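Long-range contact in takeout-like protein 1 (Epiphyas postvittana, PDB 3E8T), which probably carries a hydrophobic ligand in a long internal tunnel, occupied by ubiquinone-8 in this crystal: residues L63-K75 with K81-V93. Sequence-based numbering, arbitrary orientation. Where two conformers were deposited one is given.
Sequences LKGLKGAVIDNVK and KNIEVDFHLDATV. With UQ8 (Ubiquinone-8), chain B.
His88 and Asp72 meet across an antiparallel beta hairpin, formed by strands 54-77 and 82-100 of the curled sheet around the ubiquinone tunnel. His88 ND1 donates to Asp72 OD2 at 2.7 Å, nearly straight at 173°. The carboxylate uses its syn lone pair and lies almost coplanar with the imidazole. Val70 CB sits over one face of the same ring, 3.9 Å from its centroid, a CH-pi contact. The His88 CG lies between the backbone N and carbonyl carbon (chi1 67°), which brings the ring back over Val70. A leucine at His88 would probably leave the Asp72 carboxylate without this N-H partner and free to turn.

The opposite sheet face lines the tunnel. Phe87 CZ approaches ubiquinone C17 to 3.5 Å, and in the modelled conformer Leu66 CD1 touches both Phe87 CE1 and the isoprenoid tail. Leu63 and Leu89 also reach the tail. Ile71 CD1 packs on Phe87 CB at 3.8 Å.

A classic beta bulge places Asp72. Asp72 N and Asn73 N both donate to Asp86 O, from the same face of its carbonyl plane. Between the Lys64-Thr92 and Val70-His88 pairs, residues 65-69 leave the ladder, and a water bridges Gly65 O and Asp90 O. Outside the hairpin, His122 stacks on His88, and His124 ND1 bonds to Asp86 OD1. The other oxygen, Asp86 OD2, accepts from a water at 2.8 Å that also accepts from Asn73 ND2.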
ATOM      1  N   LEU A  63       3.976   1.421  -7.669  1.00 12.90           N
ATOM      2  CA  LEU A  63       3.161   2.260  -6.775  1.00 12.17           C
ATOM      3  C   LEU A  63       3.966   3.493  -6.394  1.00 12.78           C
ATOM      4  O   LEU A  63       5.033   3.364  -5.782  1.00 13.87           O
ATOM      5  CB  LEU A  63       2.749   1.493  -5.506  1.00 13.18           C
ATOM      6  CG  LEU A  63       2.082   2.378  -4.425  1.00 14.09           C
ATOM      7  CD1 LEU A  63       0.706   2.748  -4.862  1.00 16.61           C
ATOM      8  CD2 LEU A  63       2.062   1.646  -3.066  1.00 17.32           C
ATOM      9  N   LYS A  64       3.456   4.670  -6.774  1.00 13.26           N
ATOM     10  CA  LYS A  64       4.083   5.928  -6.442  1.00 14.67           C
ATOM     11  C   LYS A  64       3.218   6.664  -5.463  1.00 14.13           C
ATOM     12  O   LYS A  64       1.996   6.660  -5.578  1.00 15.22           O
ATOM     13  CB  LYS A  64       4.330   6.775  -7.684  1.00 17.47           C
ATOM     14  CG  LYS A  64       5.198   8.077  -7.428  1.00 21.74           C
ATOM     15  CD  LYS A  64       5.686   8.823  -8.740  1.00 24.93           C
ATOM     16  CE  LYS A  64       6.140  10.278  -8.468  1.00 28.72           C
ATOM     17  NZ  LYS A  64       6.560  11.128  -9.654  1.00 32.06           N
ATOM     18  N   GLY A  65       3.845   7.318  -4.497  1.00 14.57           N
ATOM     19  CA  GLY A  65       3.188   8.258  -3.619  1.00 15.30           C
ATOM     20  C   GLY A  65       3.376   8.041  -2.137  1.00 14.73           C
ATOM     21  O   GLY A  65       3.038   8.937  -1.336  1.00 15.62           O
ATOM     22  N   LEU A  66       3.938   6.895  -1.711  1.00 14.73           N
ATOM     23  CA  LEU A  66       4.090   6.652  -0.267  0.50 16.01           C
ATOM     24  C   LEU A  66       4.970   7.707   0.421  1.00 16.14           C
ATOM     25  O   LEU A  66       4.766   7.987   1.580  1.00 16.98           O
ATOM     26  CB  LEU A  66       4.605   5.244   0.022  0.50 16.14           C
ATOM     27  CG  LEU A  66       4.449   4.678   1.432  0.50 16.53           C
ATOM     28  CD1 LEU A  66       2.989   4.703   1.898  0.50 18.03           C
ATOM     29  CD2 LEU A  66       4.972   3.232   1.450  0.50 16.42           C
ATOM     30  N   LYS A  67       5.936   8.286  -0.288  1.00 15.84           N
ATOM     31  CA  LYS A  67       6.831   9.310   0.292  0.50 17.91           C
ATOM     32  C   LYS A  67       6.027  10.469   0.843  1.00 17.98           C
ATOM     33  O   LYS A  67       6.472  11.161   1.767  1.00 19.59           O
ATOM     34  CB  LYS A  67       7.804   9.849  -0.775  0.50 18.87           C
ATOM     35  CG  LYS A  67       8.810  10.861  -0.274  0.50 20.45           C
ATOM     36  CD  LYS A  67       9.948  11.085  -1.271  0.50 21.83           C
ATOM     37  CE  LYS A  67       9.550  11.856  -2.522  0.50 24.02           C
ATOM     38  NZ  LYS A  67      10.755  12.126  -3.407  0.50 24.52           N
ATOM     39  N   GLY A  68       4.891  10.745   0.207  1.00 17.08           N
ATOM     40  CA  GLY A  68       4.036  11.887   0.510  1.00 17.31           C
ATOM     41  C   GLY A  68       2.892  11.603   1.444  1.00 16.93           C
ATOM     42  O   GLY A  68       2.028  12.461   1.659  1.00 19.75           O
ATOM     43  N   ALA A  69       2.880  10.404   2.012  1.00 15.24           N
ATOM     44  CA  ALA A  69       1.795  10.034   2.892  1.00 15.44           C
ATOM     45  C   ALA A  69       1.766  10.892   4.151  1.00 14.67           C
ATOM     46  O   ALA A  69       2.817  11.285   4.654  1.00 16.39           O
ATOM     47  CB  ALA A  69       1.849   8.590   3.269  1.00 16.97           C
ATOM     48  N   VAL A  70       0.551  11.165   4.618  1.00 14.21           N
ATOM     49  CA  VAL A  70       0.303  11.918   5.849  1.00 14.36           C
ATOM     50  C   VAL A  70      -0.152  10.916   6.887  1.00 14.58           C
ATOM     51  O   VAL A  70      -1.138  10.199   6.688  1.00 16.43           O
ATOM     52  CB  VAL A  70      -0.719  12.998   5.639  1.00 16.03           C
ATOM     53  CG1 VAL A  70      -1.001  13.715   6.933  1.00 18.18           C
ATOM     54  CG2 VAL A  70      -0.197  13.991   4.587  1.00 21.21           C
ATOM     55  N   ILE A  71       0.571  10.833   8.007  1.00 15.21           N
ATOM     56  CA  ILE A  71       0.228   9.965   9.098  1.00 15.68           C
ATOM     57  C   ILE A  71      -0.786  10.669   9.975  1.00 16.50           C
ATOM     58  O   ILE A  71      -0.494  11.701  10.569  1.00 18.48           O
ATOM     59  CB  ILE A  71       1.439   9.541   9.949  1.00 17.18           C
ATOM     60  CG1 ILE A  71       2.579   9.015   9.093  1.00 17.54           C
ATOM     61  CG2 ILE A  71       1.024   8.527  10.999  1.00 17.71           C
ATOM     62  CD1 ILE A  71       2.250   7.791   8.291  1.00 19.03           C
ATOM     63  N   ASP A  72      -1.978  10.110  10.095  1.00 15.41           N
ATOM     64  CA  ASP A  72      -3.045  10.694  10.873  1.00 16.92           C
ATOM     65  C   ASP A  72      -2.955  10.320  12.328  1.00 17.24           C
ATOM     66  O   ASP A  72      -3.214  11.171  13.197  1.00 19.71           O
ATOM     67  CB  ASP A  72      -4.408  10.346  10.271  1.00 18.18           C
ATOM     68  CG  ASP A  72      -4.554  10.866   8.868  1.00 21.38           C
ATOM     69  OD1 ASP A  72      -4.446  12.107   8.678  1.00 26.23           O
ATOM     70  OD2 ASP A  72      -4.740  10.055   7.919  1.00 21.78           O
ATOM     71  N   ASN A  73      -2.597   9.080  12.616  1.00 16.90           N
ATOM     72  CA  ASN A  73      -2.492   8.597  13.963  1.00 16.67           C
ATOM     73  C   ASN A  73      -1.701   7.311  14.055  1.00 15.57           C
ATOM     74  O   ASN A  73      -1.819   6.476  13.186  1.00 16.73           O
ATOM     75  CB  ASN A  73      -3.877   8.348  14.578  1.00 19.07           C
ATOM     76  CG  ASN A  73      -3.818   8.275  16.115  1.00 22.62           C
ATOM     77  OD1 ASN A  73      -3.381   9.226  16.758  1.00 26.72           O
ATOM     78  ND2 ASN A  73      -4.200   7.146  16.681  1.00 26.15           N
ATOM     79  N   VAL A  74      -0.952   7.162  15.143  1.00 16.58           N
ATOM     80  CA  VAL A  74      -0.290   5.933  15.528  1.00 16.35           C
ATOM     81  C   VAL A  74      -0.675   5.640  16.967  1.00 16.19           C
ATOM     82  O   VAL A  74      -0.481   6.516  17.832  1.00 20.38           O
ATOM     83  CB  VAL A  74       1.229   5.979  15.404  1.00 17.03           C
ATOM     84  CG1 VAL A  74       1.822   4.674  15.893  1.00 17.80           C
ATOM     85  CG2 VAL A  74       1.661   6.323  13.951  1.00 19.12           C
ATOM     86  N   LYS A  75      -1.286   4.480  17.217  1.00 18.03           N
ATOM     87  CA  LYS A  75      -1.655   4.047  18.574  1.00 19.04           C
ATOM     88  C   LYS A  75      -1.012   2.704  18.806  1.00 18.22           C
ATOM     89  O   LYS A  75      -1.331   1.687  18.153  1.00 19.21           O
ATOM     90  CB  LYS A  75      -3.150   3.895  18.736  1.00 21.60           C
ATOM     91  CG  LYS A  75      -3.599   3.425  20.147  1.00 24.27           C
ATOM     92  CD  LYS A  75      -5.135   3.391  20.298  1.00 27.59           C
ATOM     93  CE  LYS A  75      -5.624   2.626  21.556  1.00 31.37           C
ATOM     94  NZ  LYS A  75      -4.583   1.784  22.237  1.00 36.66           N
ATOM     95  N   LYS A  81      -0.525  -5.764  22.446  1.00 23.66           N
ATOM     96  CA  LYS A  81       0.646  -5.867  21.578  1.00 22.87           C
ATOM     97  C   LYS A  81       0.250  -5.725  20.107  1.00 19.11           C
ATOM     98  O   LYS A  81       0.569  -6.544  19.249  1.00 16.92           O
ATOM     99  CB  LYS A  81       1.444  -7.139  21.831  1.00 24.17           C
ATOM    100  CG  LYS A  81       1.962  -7.248  23.265  1.00 27.11           C
ATOM    101  CD  LYS A  81       2.635  -8.598  23.430  1.00 28.91           C
ATOM    102  CE  LYS A  81       2.555  -9.184  24.835  1.00 30.64           C
ATOM    103  NZ  LYS A  81       3.202 -10.533  24.842  1.00 32.35           N
ATOM    104  N   ASN A  82      -0.485  -4.665  19.841  1.00 17.87           N
ATOM    105  CA  ASN A  82      -0.886  -4.294  18.484  1.00 18.52           C
ATOM    106  C   ASN A  82      -0.530  -2.823  18.289  1.00 16.90           C
ATOM    107  O   ASN A  82      -0.465  -2.055  19.240  1.00 18.30           O
ATOM    108  CB  ASN A  82      -2.408  -4.478  18.246  1.00 20.02           C
ATOM    109  CG  ASN A  82      -2.896  -5.946  18.238  1.00 23.48           C
ATOM    110  OD1 ASN A  82      -2.160  -6.879  17.978  1.00 25.05           O
ATOM    111  ND2 ASN A  82      -4.201  -6.113  18.485  1.00 26.48           N
ATOM    112  N   ILE A  83      -0.324  -2.453  17.031  1.00 16.43           N
ATOM    113  CA  ILE A  83      -0.080  -1.080  16.608  1.00 16.86           C
ATOM    114  C   ILE A  83      -1.123  -0.740  15.542  1.00 16.28           C
ATOM    115  O   ILE A  83      -1.253  -1.494  14.586  1.00 16.04           O
ATOM    116  CB  ILE A  83       1.310  -0.920  16.018  1.00 17.05           C
ATOM    117  CG1 ILE A  83       2.400  -1.481  16.919  1.00 19.15           C
ATOM    118  CG2 ILE A  83       1.614   0.532  15.732  1.00 18.69           C
ATOM    119  CD1 ILE A  83       3.743  -1.731  16.241  1.00 21.63           C
ATOM    120  N   GLU A  84      -1.843   0.369  15.699  1.00 16.46           N
ATOM    121  CA  GLU A  84      -2.787   0.844  14.695  1.00 17.83           C
ATOM    122  C   GLU A  84      -2.255   2.113  14.090  1.00 16.23           C
ATOM    123  O   GLU A  84      -1.934   3.065  14.824  1.00 18.72           O
ATOM    124  CB  GLU A  84      -4.139   1.138  15.307  1.00 21.17           C
ATOM    125  CG  GLU A  84      -4.833  -0.071  15.910  1.00 25.61           C
ATOM    126  CD  GLU A  84      -6.304   0.161  16.243  1.00 29.31           C
ATOM    127  OE1 GLU A  84      -6.879   1.212  15.850  1.00 35.56           O
ATOM    128  OE2 GLU A  84      -6.912  -0.742  16.882  1.00 36.29           O
ATOM    129  N   VAL A  85      -2.151   2.122  12.748  1.00 15.27           N
ATOM    130  CA  VAL A  85      -1.660   3.256  11.991  1.00 16.04           C
ATOM    131  C   VAL A  85      -2.730   3.671  10.969  1.00 16.17           C
ATOM    132  O   VAL A  85      -3.171   2.863  10.141  1.00 17.33           O
ATOM    133  CB  VAL A  85      -0.328   2.946  11.232  1.00 16.80           C
ATOM    134  CG1 VAL A  85       0.187   4.174  10.599  1.00 18.43           C
ATOM    135  CG2 VAL A  85       0.736   2.328  12.174  1.00 18.97           C
ATOM    136  N   ASP A  86      -3.139   4.927  11.058  1.00 15.50           N
ATOM    137  CA  ASP A  86      -4.079   5.518  10.118  1.00 14.58           C
ATOM    138  C   ASP A  86      -3.319   6.554   9.316  1.00 14.34           C
ATOM    139  O   ASP A  86      -2.629   7.398   9.883  1.00 15.94           O
ATOM    140  CB  ASP A  86      -5.215   6.202  10.876  1.00 17.56           C
ATOM    141  CG  ASP A  86      -6.115   5.235  11.533  1.00 22.89           C
ATOM    142  OD1 ASP A  86      -6.812   4.540  10.785  1.00 25.14           O
ATOM    143  OD2 ASP A  86      -6.142   5.145  12.772  1.00 27.40           O
ATOM    144  N   PHE A  87      -3.391   6.484   7.992  1.00 14.24           N
ATOM    145  CA  PHE A  87      -2.725   7.463   7.147  1.00 13.39           C
ATOM    146  C   PHE A  87      -3.474   7.652   5.843  1.00 12.70           C
ATOM    147  O   PHE A  87      -4.378   6.877   5.528  1.00 13.95           O
ATOM    148  CB  PHE A  87      -1.246   7.068   6.883  1.00 14.85           C
ATOM    149  CG  PHE A  87      -1.036   5.757   6.174  1.00 14.49           C
ATOM    150  CD1 PHE A  87      -0.735   5.740   4.829  1.00 15.94           C
ATOM    151  CD2 PHE A  87      -1.091   4.551   6.878  1.00 15.76           C
ATOM    152  CE1 PHE A  87      -0.475   4.554   4.158  1.00 16.15           C
ATOM    153  CE2 PHE A  87      -0.850   3.349   6.204  1.00 18.24           C
ATOM    154  CZ  PHE A  87      -0.563   3.391   4.839  1.00 16.87           C
ATOM    155  N   HIS A  88      -3.083   8.654   5.085  1.00 13.23           N
ATOM    156  CA  HIS A  88      -3.684   8.882   3.791  1.00 14.06           C
ATOM    157  C   HIS A  88      -2.697   9.472   2.822  1.00 14.55           C
ATOM    158  O   HIS A  88      -1.642   9.978   3.215  1.00 15.53           O
ATOM    159  CB  HIS A  88      -4.942   9.761   3.919  1.00 15.40           C
ATOM    160  CG  HIS A  88      -4.657  11.167   4.346  1.00 17.29           C
ATOM    161  ND1 HIS A  88      -4.557  11.558   5.668  1.00 18.24           N
ATOM    162  CD2 HIS A  88      -4.424  12.278   3.611  1.00 20.50           C
ATOM    163  CE1 HIS A  88      -4.295  12.860   5.725  1.00 20.46           C
ATOM    164  NE2 HIS A  88      -4.206  13.322   4.493  1.00 22.51           N
ATOM    165  N   LEU A  89      -3.018   9.347   1.524  1.00 14.37           N
ATOM    166  CA  LEU A  89      -2.136   9.841   0.476  1.00 14.56           C
ATOM    167  C   LEU A  89      -2.853   9.886  -0.858  1.00 13.92           C
ATOM    168  O   LEU A  89      -3.951   9.336  -0.988  1.00 14.62           O
ATOM    169  CB  LEU A  89      -0.908   8.926   0.348  1.00 15.87           C
ATOM    170  CG  LEU A  89      -1.162   7.504  -0.207  1.00 15.69           C
ATOM    171  CD1 LEU A  89       0.169   6.951  -0.687  1.00 18.53           C
ATOM    172  CD2 LEU A  89      -1.778   6.588   0.809  1.00 18.45           C
ATOM    173  N   ASP A  90      -2.270  10.612  -1.791  1.00 15.48           N
ATOM    174  CA  ASP A  90      -2.532  10.432  -3.199  1.00 14.24           C
ATOM    175  C   ASP A  90      -1.539   9.457  -3.749  1.00 14.94           C
ATOM    176  O   ASP A  90      -0.379   9.492  -3.369  1.00 18.50           O
ATOM    177  CB  ASP A  90      -2.433  11.755  -3.978  1.00 15.63           C
ATOM    178  CG  ASP A  90      -3.432  12.813  -3.521  1.00 18.43           C
ATOM    179  OD1 ASP A  90      -4.423  12.484  -2.857  1.00 21.61           O
ATOM    180  OD2 ASP A  90      -3.179  14.004  -3.874  1.00 25.57           O
ATOM    181  N   ALA A  91      -1.974   8.564  -4.635  1.00 14.48           N
ATOM    182  CA  ALA A  91      -1.063   7.566  -5.166  1.00 13.87           C
ATOM    183  C   ALA A  91      -1.367   7.289  -6.605  1.00 13.88           C
ATOM    184  O   ALA A  91      -2.450   7.599  -7.099  1.00 14.41           O
ATOM    185  CB  ALA A  91      -1.239   6.300  -4.390  1.00 17.03           C
ATOM    186  N   THR A  92      -0.395   6.696  -7.266  1.00 12.17           N
ATOM    187  CA  THR A  92      -0.593   6.232  -8.624  0.50 12.35           C
ATOM    188  C   THR A  92      -0.114   4.789  -8.704  1.00 11.84           C
ATOM    189  O   THR A  92       0.896   4.432  -8.116  1.00 13.17           O
ATOM    190  CB  THR A  92       0.118   7.126  -9.709  0.50 14.44           C
ATOM    191  OG1 THR A  92      -0.475   8.433  -9.792  0.50 16.97           O
ATOM    192  CG2 THR A  92      -0.057   6.560 -11.074  0.50 13.83           C
ATOM    193  N   VAL A  93      -0.854   3.975  -9.439  1.00 11.66           N
ATOM    194  CA  VAL A  93      -0.466   2.589  -9.761  1.00 12.17           C
ATOM    195  C   VAL A  93      -0.331   2.485 -11.275  1.00 11.61           C
ATOM    196  O   VAL A  93      -1.243   2.869 -11.995  1.00 12.03           O
ATOM    197  CB  VAL A  93      -1.482   1.580  -9.244  1.00 13.60           C
ATOM    198  CG1 VAL A  93      -0.958   0.181  -9.495  1.00 15.69           C
ATOM    199  CG2 VAL A  93      -1.784   1.788  -7.770  1.00 16.60           C
TER
HETATM  200  C45 UQ8 B 221      -8.589  -2.939 -15.676  1.00 41.01           C
HETATM  201  C44 UQ8 B 221      -9.893  -2.766 -14.893  1.00 39.34           C
HETATM  202  C46 UQ8 B 221     -11.014  -2.512 -15.866  1.00 40.20           C
HETATM  203  C43 UQ8 B 221      -9.827  -1.655 -13.862  1.00 39.20           C
HETATM  204  C42 UQ8 B 221      -8.526  -1.722 -13.047  1.00 36.40           C
HETATM  205  C41 UQ8 B 221      -8.569  -2.934 -12.127  1.00 33.97           C
HETATM  206  C39 UQ8 B 221      -8.062  -2.562 -10.750  1.00 33.04           C
HETATM  207  C40 UQ8 B 221      -6.894  -3.303 -10.103  1.00 37.10           C
HETATM  208  C38 UQ8 B 221      -8.706  -1.589 -10.034  1.00 29.04           C
HETATM  209  C37 UQ8 B 221      -8.329  -1.160  -8.770  1.00 27.70           C
HETATM  210  C36 UQ8 B 221      -9.121   0.124  -8.523  1.00 27.10           C
HETATM  211  C34 UQ8 B 221      -8.708   0.844  -7.252  1.00 26.04           C
HETATM  212  C35 UQ8 B 221      -9.252   2.110  -7.085  1.00 27.64           C
HETATM  213  C33 UQ8 B 221      -7.783   0.286  -6.373  1.00 24.02           C
HETATM  214  C32 UQ8 B 221      -7.327   0.790  -5.159  1.00 27.74           C
HETATM  215  C31 UQ8 B 221      -5.915   0.203  -4.898  1.00 25.98           C
HETATM  216  C29 UQ8 B 221      -5.364   0.543  -3.520  1.00 27.81           C
HETATM  217  C30 UQ8 B 221      -6.277   0.434  -2.258  1.00 29.58           C
HETATM  218  C28 UQ8 B 221      -4.042   0.956  -3.388  1.00 30.30           C
HETATM  219  C27 UQ8 B 221      -3.423   1.298  -2.192  1.00 29.80           C
HETATM  220  C26 UQ8 B 221      -1.920   0.987  -2.221  1.00 29.70           C
HETATM  221  C24 UQ8 B 221      -1.216   1.587  -0.999  1.00 29.29           C
HETATM  222  C25 UQ8 B 221      -1.069   3.111  -0.852  1.00 31.99           C
HETATM  223  C23 UQ8 B 221      -0.721   0.750  -0.024  1.00 28.86           C
HETATM  224  C22 UQ8 B 221      -0.048   1.118   1.145  1.00 31.24           C
HETATM  225  C21 UQ8 B 221       0.193  -0.095   2.043  1.00 33.40           C
HETATM  226  C19 UQ8 B 221       0.598   0.229   3.481  1.00 34.02           C
HETATM  227  C20 UQ8 B 221       0.652  -1.014   4.368  1.00 34.05           C
HETATM  228  C18 UQ8 B 221       1.870   1.081   3.578  1.00 35.70           C
HETATM  229  C17 UQ8 B 221       2.293   1.296   5.038  1.00 38.34           C
HETATM  230  C16 UQ8 B 221       3.238   2.496   5.219  1.00 42.71           C
HETATM  231  C14 UQ8 B 221       3.894   2.404   6.592  1.00 45.11           C
HETATM  232  C15 UQ8 B 221       3.052   1.929   7.791  1.00 46.33           C
HETATM  233  C13 UQ8 B 221       5.241   2.710   6.775  1.00 46.25           C
HETATM  234  C12 UQ8 B 221       5.876   2.616   8.010  1.00 46.77           C
HETATM  235  C11 UQ8 B 221       7.070   3.581   8.166  1.00 49.12           C
HETATM  236  C9  UQ8 B 221       7.344   3.902   9.647  1.00 50.96           C
HETATM  237  C10 UQ8 B 221       6.695   2.885  10.600  1.00 51.64           C
HETATM  238  C8  UQ8 B 221       8.853   3.978   9.862  1.00 51.26           C
HETATM  239  C7  UQ8 B 221       9.398   2.812  10.693  1.00 62.77           C
HETATM  240  C6  UQ8 B 221       9.248   3.025  12.219  1.00 52.06           C
HETATM  241  C1  UQ8 B 221       8.795   1.967  13.017  1.00 54.07           C
HETATM  242  C1M UQ8 B 221       8.490   0.755  12.398  1.00 59.53           C
HETATM  243  C2  UQ8 B 221       8.639   2.103  14.402  1.00 54.90           C
HETATM  244  O2  UQ8 B 221       8.244   1.168  15.104  1.00 50.23           O
HETATM  245  C3  UQ8 B 221       8.943   3.307  15.016  1.00 53.03           C
HETATM  246  O3  UQ8 B 221       8.791   3.437  16.365  1.00 53.28           O
HETATM  247  C3M UQ8 B 221       9.961   2.972  17.036  1.00 57.12           C
HETATM  248  C4  UQ8 B 221       9.388   4.379  14.252  1.00 51.72           C
HETATM  249  O4  UQ8 B 221       9.682   5.558  14.876  1.00 54.07           O
HETATM  250  C4M UQ8 B 221       8.572   6.002  15.671  1.00 55.49           C
HETATM  251  C5  UQ8 B 221       9.537   4.239  12.864  1.00 57.52           C
HETATM  252  O5  UQ8 B 221       9.945   5.205  12.213  1.00 56.03           O
HETATM  253  O   HOH W   1       1.495  10.974  -2.063  1.00 24.49           O
HETATM  254  O   HOH W   2      -0.228  12.559  -0.903  1.00 25.83           O
HETATM  255  O   HOH W   3      -4.416   4.856  14.899  1.00 25.70           O
HETATM  256  O   HOH W   4      -3.336  -0.074  19.016  1.00 31.58           O